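Local coordinates for beta-lactamase-like protein (Koribacter versatilis, PDB 6B9V) that is a metal-dependent diphosphatase of the PhnP family with the metallo-beta-lactamase fold, and probably cleaves reactive photoproducts of FAD, at residues C23-C28 with I232-P237; L106-K111 with V136-V141. All coordinates share one frame; numbering follows the deposited sequence.

Interaction 1. Residues C23-C28 with I232-P237; sequences CDCAVC and ISHDLP. With ZN (zinc ion), chain F.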
ATOM      1  N   CYS A  23     -10.931 -13.700  -4.934  1.00 22.74           N
ATOM      2  CA  CYS A  23     -12.170 -14.256  -4.402  1.00 20.41           C
ATOM      3  C   CYS A  23     -13.378 -13.777  -5.202  1.00 22.31           C
ATOM      4  O   CYS A  23     -13.518 -12.585  -5.480  1.00 26.18           O
ATOM      5  CB  CYS A  23     -12.350 -13.877  -2.924  1.00 21.79           C
ATOM      6  SG  CYS A  23     -13.812 -14.629  -2.138  1.00 20.97           S
ATOM      7  N   ASP A  24     -14.262 -14.711  -5.540  1.00 23.60           N
ATOM      8  CA  ASP A  24     -15.452 -14.374  -6.311  1.00 29.02           C
ATOM      9  C   ASP A  24     -16.748 -14.536  -5.520  1.00 25.42           C
ATOM     10  O   ASP A  24     -17.800 -14.723  -6.120  1.00 25.48           O
ATOM     11  CB  ASP A  24     -15.525 -15.229  -7.575  1.00 37.55           C
ATOM     12  CG  ASP A  24     -14.372 -14.960  -8.526  1.00 53.11           C
ATOM     13  OD1 ASP A  24     -13.977 -13.781  -8.673  1.00 55.60           O
ATOM     14  OD2 ASP A  24     -13.859 -15.927  -9.124  1.00 60.68           O
ATOM     15  N   CYS A  25     -16.680 -14.448  -4.192  1.00 22.35           N
ATOM     16  CA  CYS A  25     -17.875 -14.657  -3.359  1.00 19.58           C
ATOM     17  C   CYS A  25     -18.843 -13.476  -3.509  1.00 20.09           C
ATOM     18  O   CYS A  25     -18.496 -12.449  -4.111  1.00 21.41           O
ATOM     19  CB  CYS A  25     -17.485 -14.839  -1.879  1.00 21.96           C
ATOM     20  SG  CYS A  25     -17.136 -13.290  -0.972  1.00 19.53           S
ATOM     21  N   ALA A  26     -20.043 -13.612  -2.950  1.00 22.45           N
ATOM     22  CA  ALA A  26     -21.073 -12.584  -3.096  1.00 21.96           C
ATOM     23  C   ALA A  26     -20.596 -11.207  -2.647  1.00 21.68           C
ATOM     24  O   ALA A  26     -20.780 -10.227  -3.368  1.00 22.81           O
ATOM     25  CB  ALA A  26     -22.335 -12.972  -2.321  1.00 22.37           C
ATOM     26  N   VAL A  27     -19.965 -11.130  -1.477  1.00 16.23           N
ATOM     27  CA  VAL A  27     -19.544  -9.827  -0.948  1.00 15.28           C
ATOM     28  C   VAL A  27     -18.385  -9.241  -1.772  1.00 21.20           C
ATOM     29  O   VAL A  27     -18.371  -8.037  -2.086  1.00 17.47           O
ATOM     30  CB  VAL A  27     -19.170  -9.935   0.553  1.00 16.46           C
ATOM     31  CG1 VAL A  27     -18.589  -8.618   1.098  1.00 15.88           C
ATOM     32  CG2 VAL A  27     -20.411 -10.337   1.366  1.00 16.04           C
ATOM     33  N   CYS A  28     -17.429 -10.082  -2.165  1.00 17.59           N
ATOM     34  CA  CYS A  28     -16.311  -9.575  -2.975  1.00 15.63           C
ATOM     35  C   CYS A  28     -16.774  -9.153  -4.371  1.00 18.45           C
ATOM     36  O   CYS A  28     -16.096  -8.371  -5.041  1.00 20.72           O
ATOM     37  CB  CYS A  28     -15.188 -10.622  -3.071  1.00 18.55           C
ATOM     38  SG  CYS A  28     -14.281 -10.810  -1.477  1.00 19.12           S
ATOM     39  N   ILE A 232     -13.697  -5.257   9.199  1.00 15.61           N
ATOM     40  CA  ILE A 232     -14.713  -6.158   8.662  1.00 14.67           C
ATOM     41  C   ILE A 232     -14.205  -6.974   7.469  1.00 17.72           C
ATOM     42  O   ILE A 232     -13.577  -6.416   6.571  1.00 13.07           O
ATOM     43  CB  ILE A 232     -15.945  -5.354   8.221  1.00 16.83           C
ATOM     44  CG1 ILE A 232     -16.578  -4.641   9.430  1.00 17.61           C
ATOM     45  CG2 ILE A 232     -16.960  -6.254   7.500  1.00 16.25           C
ATOM     46  CD1 ILE A 232     -17.400  -3.435   9.037  1.00 11.94           C
ATOM     47  N   SER A 233     -14.496  -8.276   7.467  1.00 14.87           N
ATOM     48  CA  SER A 233     -14.078  -9.184   6.385  1.00 15.29           C
ATOM     49  C   SER A 233     -15.197  -9.428   5.368  1.00 18.10           C
ATOM     50  O   SER A 233     -16.331  -8.977   5.559  1.00 15.07           O
ATOM     51  CB  SER A 233     -13.627 -10.530   6.970  1.00 12.30           C
ATOM     52  OG  SER A 233     -14.758 -11.320   7.311  1.00 14.77           O
ATOM     53  N   HIS A 234     -14.899 -10.161   4.291  1.00 13.12           N
ATOM     54  CA  HIS A 234     -15.928 -10.447   3.291  1.00 15.16           C
ATOM     55  C   HIS A 234     -17.033 -11.377   3.799  1.00 16.84           C
ATOM     56  O   HIS A 234     -18.012 -11.656   3.097  1.00 16.49           O
ATOM     57  CB  HIS A 234     -15.285 -11.000   1.989  1.00 16.14           C
ATOM     58  CG  HIS A 234     -14.541 -12.294   2.136  1.00 21.13           C
ATOM     59  ND1 HIS A 234     -14.263 -13.149   1.089  1.00 29.12           N
ATOM     60  CD2 HIS A 234     -14.077 -12.918   3.251  1.00 19.02           C
ATOM     61  CE1 HIS A 234     -13.623 -14.212   1.540  1.00 22.74           C
ATOM     62  NE2 HIS A 234     -13.498 -14.097   2.849  1.00 29.30           N
ATOM     63  N   ASP A 235     -16.901 -11.830   5.037  1.00 13.76           N
ATOM     64  CA  ASP A 235     -17.940 -12.645   5.655  1.00 18.93           C
ATOM     65  C   ASP A 235     -19.209 -11.846   5.949  1.00 23.14           C
ATOM     66  O   ASP A 235     -20.267 -12.435   6.147  1.00 19.62           O
ATOM     67  CB  ASP A 235     -17.422 -13.268   6.958  1.00 19.60           C
ATOM     68  CG  ASP A 235     -18.217 -14.488   7.382  1.00 30.25           C
ATOM     69  OD1 ASP A 235     -18.368 -15.402   6.547  1.00 31.92           O
ATOM     70  OD2 ASP A 235     -18.696 -14.530   8.543  1.00 27.05           O
ATOM     71  N   LEU A 236     -19.097 -10.516   6.005  1.00 18.66           N
ATOM     72  CA  LEU A 236     -20.212  -9.667   6.430  1.00 18.36           C
ATOM     73  C   LEU A 236     -20.674  -8.693   5.339  1.00 16.18           C
ATOM     74  O   LEU A 236     -20.014  -7.677   5.094  1.00 18.82           O
ATOM     75  CB  LEU A 236     -19.816  -8.875   7.685  1.00 17.62           C
ATOM     76  CG  LEU A 236     -19.326  -9.668   8.905  1.00 16.04           C
ATOM     77  CD1 LEU A 236     -18.823  -8.749  10.021  1.00 15.16           C
ATOM     78  CD2 LEU A 236     -20.437 -10.534   9.422  1.00 15.49           C
ATOM     79  N   PRO A 237     -21.821  -8.982   4.700  1.00 17.52           N
ATOM     80  CA  PRO A 237     -22.414  -8.083   3.693  1.00 21.29           C
ATOM     81  C   PRO A 237     -22.859  -6.786   4.354  1.00 23.38           C
ATOM     82  O   PRO A 237     -23.470  -6.854   5.420  1.00 18.48           O
ATOM     83  CB  PRO A 237     -23.625  -8.875   3.166  1.00 21.86           C
ATOM     84  CG  PRO A 237     -23.426 -10.286   3.644  1.00 28.79           C
ATOM     85  CD  PRO A 237     -22.648 -10.182   4.917  1.00 22.60           C
TER
HETATM   86 ZN    ZN F 304     -14.823 -12.967  -0.872  1.00 20.13          ZN

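Interaction 2. Residues L106-K111 with V136-V141; sequences LYANEK and VEMHRV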
ATOM      1  N   LEU A 106       5.381  10.249  16.068  1.00 24.84           N
ATOM      2  CA  LEU A 106       4.703   8.959  16.092  1.00 23.35           C
ATOM      3  C   LEU A 106       4.585   8.478  17.526  1.00 24.30           C
ATOM      4  O   LEU A 106       5.533   8.563  18.283  1.00 27.13           O
ATOM      5  CB  LEU A 106       5.460   7.912  15.281  1.00 26.07           C
ATOM      6  CG  LEU A 106       6.048   8.259  13.921  1.00 31.95           C
ATOM      7  CD1 LEU A 106       6.670   6.996  13.347  1.00 28.37           C
ATOM      8  CD2 LEU A 106       5.000   8.826  12.981  1.00 23.67           C
ATOM      9  N   TYR A 107       3.432   7.953  17.897  1.00 20.40           N
ATOM     10  CA  TYR A 107       3.240   7.486  19.261  1.00 21.93           C
ATOM     11  C   TYR A 107       2.970   5.992  19.240  1.00 19.27           C
ATOM     12  O   TYR A 107       2.060   5.546  18.551  1.00 19.45           O
ATOM     13  CB  TYR A 107       2.091   8.251  19.927  1.00 20.44           C
ATOM     14  CG  TYR A 107       2.435   9.701  20.180  1.00 21.41           C
ATOM     15  CD1 TYR A 107       2.298  10.657  19.178  1.00 23.03           C
ATOM     16  CD2 TYR A 107       2.920  10.111  21.417  1.00 25.12           C
ATOM     17  CE1 TYR A 107       2.634  11.995  19.410  1.00 25.54           C
ATOM     18  CE2 TYR A 107       3.255  11.437  21.656  1.00 31.21           C
ATOM     19  CZ  TYR A 107       3.108  12.374  20.646  1.00 32.98           C
ATOM     20  OH  TYR A 107       3.444  13.695  20.873  1.00 33.08           O
ATOM     21  N   ALA A 108       3.756   5.223  19.982  1.00 22.08           N
ATOM     22  CA  ALA A 108       3.547   3.775  19.988  1.00 23.04           C
ATOM     23  C   ALA A 108       4.031   3.151  21.277  1.00 21.47           C
ATOM     24  O   ALA A 108       4.915   3.702  21.945  1.00 23.52           O
ATOM     25  CB  ALA A 108       4.256   3.126  18.784  1.00 26.00           C
ATOM     26  N   ASN A 109       3.457   2.008  21.648  1.00 20.21           N
ATOM     27  CA  ASN A 109       3.991   1.281  22.793  1.00 24.32           C
ATOM     28  C   ASN A 109       5.303   0.612  22.394  1.00 22.49           C
ATOM     29  O   ASN A 109       5.689   0.651  21.221  1.00 19.56           O
ATOM     30  CB  ASN A 109       2.976   0.262  23.355  1.00 25.67           C
ATOM     31  CG  ASN A 109       2.595  -0.830  22.367  1.00 32.54           C
ATOM     32  OD1 ASN A 109       3.274  -1.069  21.370  1.00 23.41           O
ATOM     33  ND2 ASN A 109       1.493  -1.515  22.658  1.00 41.11           N
ATOM     34  N   GLU A 110       5.987   0.004  23.357  1.00 22.48           N
ATOM     35  CA  GLU A 110       7.324  -0.529  23.099  1.00 24.52           C
ATOM     36  C   GLU A 110       7.340  -1.633  22.023  1.00 26.93           C
ATOM     37  O   GLU A 110       8.254  -1.670  21.191  1.00 23.15           O
ATOM     38  CB  GLU A 110       7.939  -1.049  24.399  1.00 23.82           C
ATOM     39  CG  GLU A 110       9.412  -1.428  24.301  1.00 32.82           C
ATOM     40  CD  GLU A 110       9.641  -2.756  23.585  1.00 36.41           C
ATOM     41  OE1 GLU A 110       8.814  -3.682  23.762  1.00 29.84           O
ATOM     42  OE2 GLU A 110      10.633  -2.859  22.828  1.00 40.82           O
ATOM     43  N   LYS A 111       6.372  -2.542  22.037  1.00 24.87           N
ATOM     44  CA  LYS A 111       6.409  -3.626  21.050  1.00 31.29           C
ATOM     45  C   LYS A 111       6.195  -3.080  19.626  1.00 25.54           C
ATOM     46  O   LYS A 111       6.846  -3.512  18.645  1.00 26.69           O
ATOM     47  CB  LYS A 111       5.369  -4.702  21.374  1.00 39.00           C
ATOM     48  CG  LYS A 111       5.679  -6.048  20.701  1.00 49.21           C
ATOM     49  CD  LYS A 111       4.533  -7.046  20.838  1.00 55.95           C
ATOM     50  CE  LYS A 111       4.886  -8.396  20.221  1.00 57.30           C
ATOM     51  NZ  LYS A 111       5.209  -8.301  18.770  1.00 59.13           N
ATOM     52  N   VAL A 136      10.487  12.098  10.913  1.00 38.12           N
ATOM     53  CA  VAL A 136       9.592  11.565  11.941  1.00 40.67           C
ATOM     54  C   VAL A 136      10.346  11.271  13.238  1.00 44.34           C
ATOM     55  O   VAL A 136      11.545  10.985  13.216  1.00 46.89           O
ATOM     56  CB  VAL A 136       8.877  10.278  11.463  1.00 37.42           C
ATOM     57  CG1 VAL A 136       8.163  10.534  10.150  1.00 34.51           C
ATOM     58  CG2 VAL A 136       9.867   9.132  11.320  1.00 41.59           C
ATOM     59  N   GLU A 137       9.649  11.356  14.370  1.00 36.57           N
ATOM     60  CA  GLU A 137      10.274  11.078  15.663  1.00 35.43           C
ATOM     61  C   GLU A 137       9.382  10.189  16.517  1.00 34.89           C
ATOM     62  O   GLU A 137       8.176  10.404  16.570  1.00 37.14           O
ATOM     63  CB  GLU A 137      10.581  12.379  16.411  1.00 39.59           C
ATOM     64  CG  GLU A 137       9.359  13.258  16.637  1.00 47.57           C
ATOM     65  CD  GLU A 137       9.671  14.515  17.419  1.00 55.98           C
ATOM     66  OE1 GLU A 137      10.869  14.824  17.597  1.00 59.69           O
ATOM     67  OE2 GLU A 137       8.715  15.190  17.860  1.00 56.57           O
ATOM     68  N   MET A 138       9.977   9.205  17.189  1.00 33.60           N
ATOM     69  CA  MET A 138       9.224   8.261  18.022  1.00 34.60           C
ATOM     70  C   MET A 138       9.001   8.727  19.464  1.00 34.60           C
ATOM     71  O   MET A 138       9.916   9.203  20.136  1.00 34.57           O
ATOM     72  CB  MET A 138       9.932   6.903  18.062  1.00 38.40           C
ATOM     73  CG  MET A 138       9.750   6.031  16.836  1.00 47.89           C
ATOM     74  SD  MET A 138       8.126   5.246  16.762  1.00 61.37           S
ATOM     75  CE  MET A 138       7.747   5.025  18.499  1.00 55.33           C
ATOM     76  N   HIS A 139       7.778   8.533  19.943  1.00 33.26           N
ATOM     77  CA  HIS A 139       7.392   8.798  21.320  1.00 32.89           C
ATOM     78  C   HIS A 139       6.737   7.545  21.924  1.00 35.30           C
ATOM     79  O   HIS A 139       5.841   6.923  21.314  1.00 27.75           O
ATOM     80  CB  HIS A 139       6.426   9.986  21.402  1.00 34.42           C
ATOM     81  CG  HIS A 139       6.986  11.274  20.876  1.00 32.41           C
ATOM     82  ND1 HIS A 139       7.482  12.261  21.701  1.00 39.89           N
ATOM     83  CD2 HIS A 139       7.110  11.744  19.612  1.00 37.22           C
ATOM     84  CE1 HIS A 139       7.896  13.281  20.966  1.00 44.58           C
ATOM     85  NE2 HIS A 139       7.684  12.991  19.695  1.00 42.39           N
ATOM     86  N   ARG A 140       7.176   7.184  23.125  1.00 35.04           N
ATOM     87  CA  ARG A 140       6.701   5.967  23.779  1.00 33.73           C
ATOM     88  C   ARG A 140       5.354   6.143  24.481  1.00 33.26           C
ATOM     89  O   ARG A 140       5.161   7.064  25.270  1.00 39.70           O
ATOM     90  CB  ARG A 140       7.739   5.473  24.789  1.00 29.26           C
ATOM     91  CG  ARG A 140       7.296   4.267  25.619  1.00 33.93           C
ATOM     92  CD  ARG A 140       7.343   2.978  24.809  1.00 35.25           C
ATOM     93  NE  ARG A 140       8.651   2.772  24.195  1.00 34.77           N
ATOM     94  CZ  ARG A 140       9.659   2.127  24.774  1.00 38.57           C
ATOM     95  NH1 ARG A 140       9.516   1.619  25.990  1.00 44.88           N
ATOM     96  NH2 ARG A 140      10.811   1.990  24.138  1.00 36.75           N
ATOM     97  N   VAL A 141       4.428   5.235  24.192  1.00 26.64           N
ATOM     98  CA  VAL A 141       3.134   5.203  24.855  1.00 26.23           C
ATOM     99  C   VAL A 141       3.104   4.115  25.928  1.00 34.51           C
ATOM    100  O   VAL A 141       3.370   2.948  25.646  1.00 30.67           O
ATOM    101  CB  VAL A 141       1.984   4.929  23.863  1.00 29.24           C
ATOM    102  CG1 VAL A 141       0.642   4.947  24.583  1.00 36.41           C
ATOM    103  CG2 VAL A 141       1.991   5.938  22.715  1.00 27.37           C
TER
HETATM  104  O   HOH W   1       4.839   0.594  26.172  1.00 36.57           O

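Interaction 1. Residues C23-C28 with I232-P237
C23, C25 and C28 meet H234 around a zinc ion, a site of three cysteines and one histidine that ties the loop between strands 2-9 and 41-46 to the loop leading from strand 226-230 into helix 238-244. It lies at the periphery of the metallo-beta-lactamase fold, apart from the manganese pair of the active centre; the side chain of L236 is about 14 Å from a bound manganese. Three soft thiolate sulfurs and one imidazole nitrogen suit zinc, with each SG 2.3 Å from the metal and H234 ND1 2.0 Å from it. The histidine uses ND1, the nitrogen nearer its backbone; chi1 of 62° sets CG between backbone N and carbonyl carbon, and from there the ring presents ND1 to the zinc. C23 SG lies in the ring plane at the edge and C28 SG also approaches the edge, whereas C25 SG comes in obliquely. Within the loop 23-28, C25 N donates to C23 SG at 3.5 Å, and C28 N reaches C25 SG along a nearly straight path (167°). Such bonds probably ease the negative charge gathered on the thiolates.

On the other loop, S233 to L236 make a type I turn, and S233 OG accepts D235 N in an ST turn; S233 OG also bonds to L201 O and D235 OD2 to H203 N, fixing the loop that carries H234. Beside the metal, buried V27 sets CG2 against the carbonyl of H234, 3.2 Å from its O. Its apolar touch is on the proline ring, which the valine side chain crosses at about a right angle, CG2 lying 3.8 Å from P237 CG.

Interaction 2. Residues L106-K111 with V136-V141
L106, Y107 and A108 pair in parallel with M138, H139 and R140, joining strand 104-108 to strand 136-140 at the end of one sheet of the metallo-beta-lactamase fold. Four backbone hydrogen bonds link them: L106 N to E137 O, H139 N to L106 O, A108 N to H139 O and V141 N to A108 O.

Packing is tight on both faces of this pair. On the face of L106 and A108, M138, bent at chi2 and chi3, brings SD to 4.1 Å from L106 CB and CE to 4.0 Å from A108 CB. On the other, Y107 and H139 run side by side in an offset stack, planes 19° apart, with Y107 OH over the imidazole centre, while V141 CG2 packs 3.6 Å from Y107 CB.

Toward the more open side, exposed R140, its chain bent at chi2 and chi3, runs alongside E110, with E110 CG over one face of the guanidinium. Their charges do not join: R140 NE forms a salt bridge with E113, and E110 OE1 one with R114. A water accepts from E110 N and donates to V141 O.

H139 NE2 gives its N-H to E137 OE2 at 3.0 Å, in the ring plane but well above that of the carboxylate; this bond fixes the imidazole's rotation, and the nearby carboxylate would probably favour a doubly protonated, cationic imidazole.

Overall arrangement
Interaction 1 is a metal-centred link between two loops, while interaction 2 is regular strand pairing. Their centres are 34 Å apart on opposite sides of the chain's centre; they do not touch and share no helix or strand, although 106-141 is nested within the chain loop closed by 23-28 and 232-237. Both are partly buried, but interaction 1 has no exposed residue among those that touch, whereas interaction 2 sets exposed R140 against four buried residues. Coordination dominates interaction 1, where irregular backbone is held by zinc; interaction 2 relies on backbone bonds, side-chain packing and an aromatic stack at a sheet margin. The manganese centre receives ligands from neither, though the side chains of N109 and its ligand H78 are about 6 Å apart.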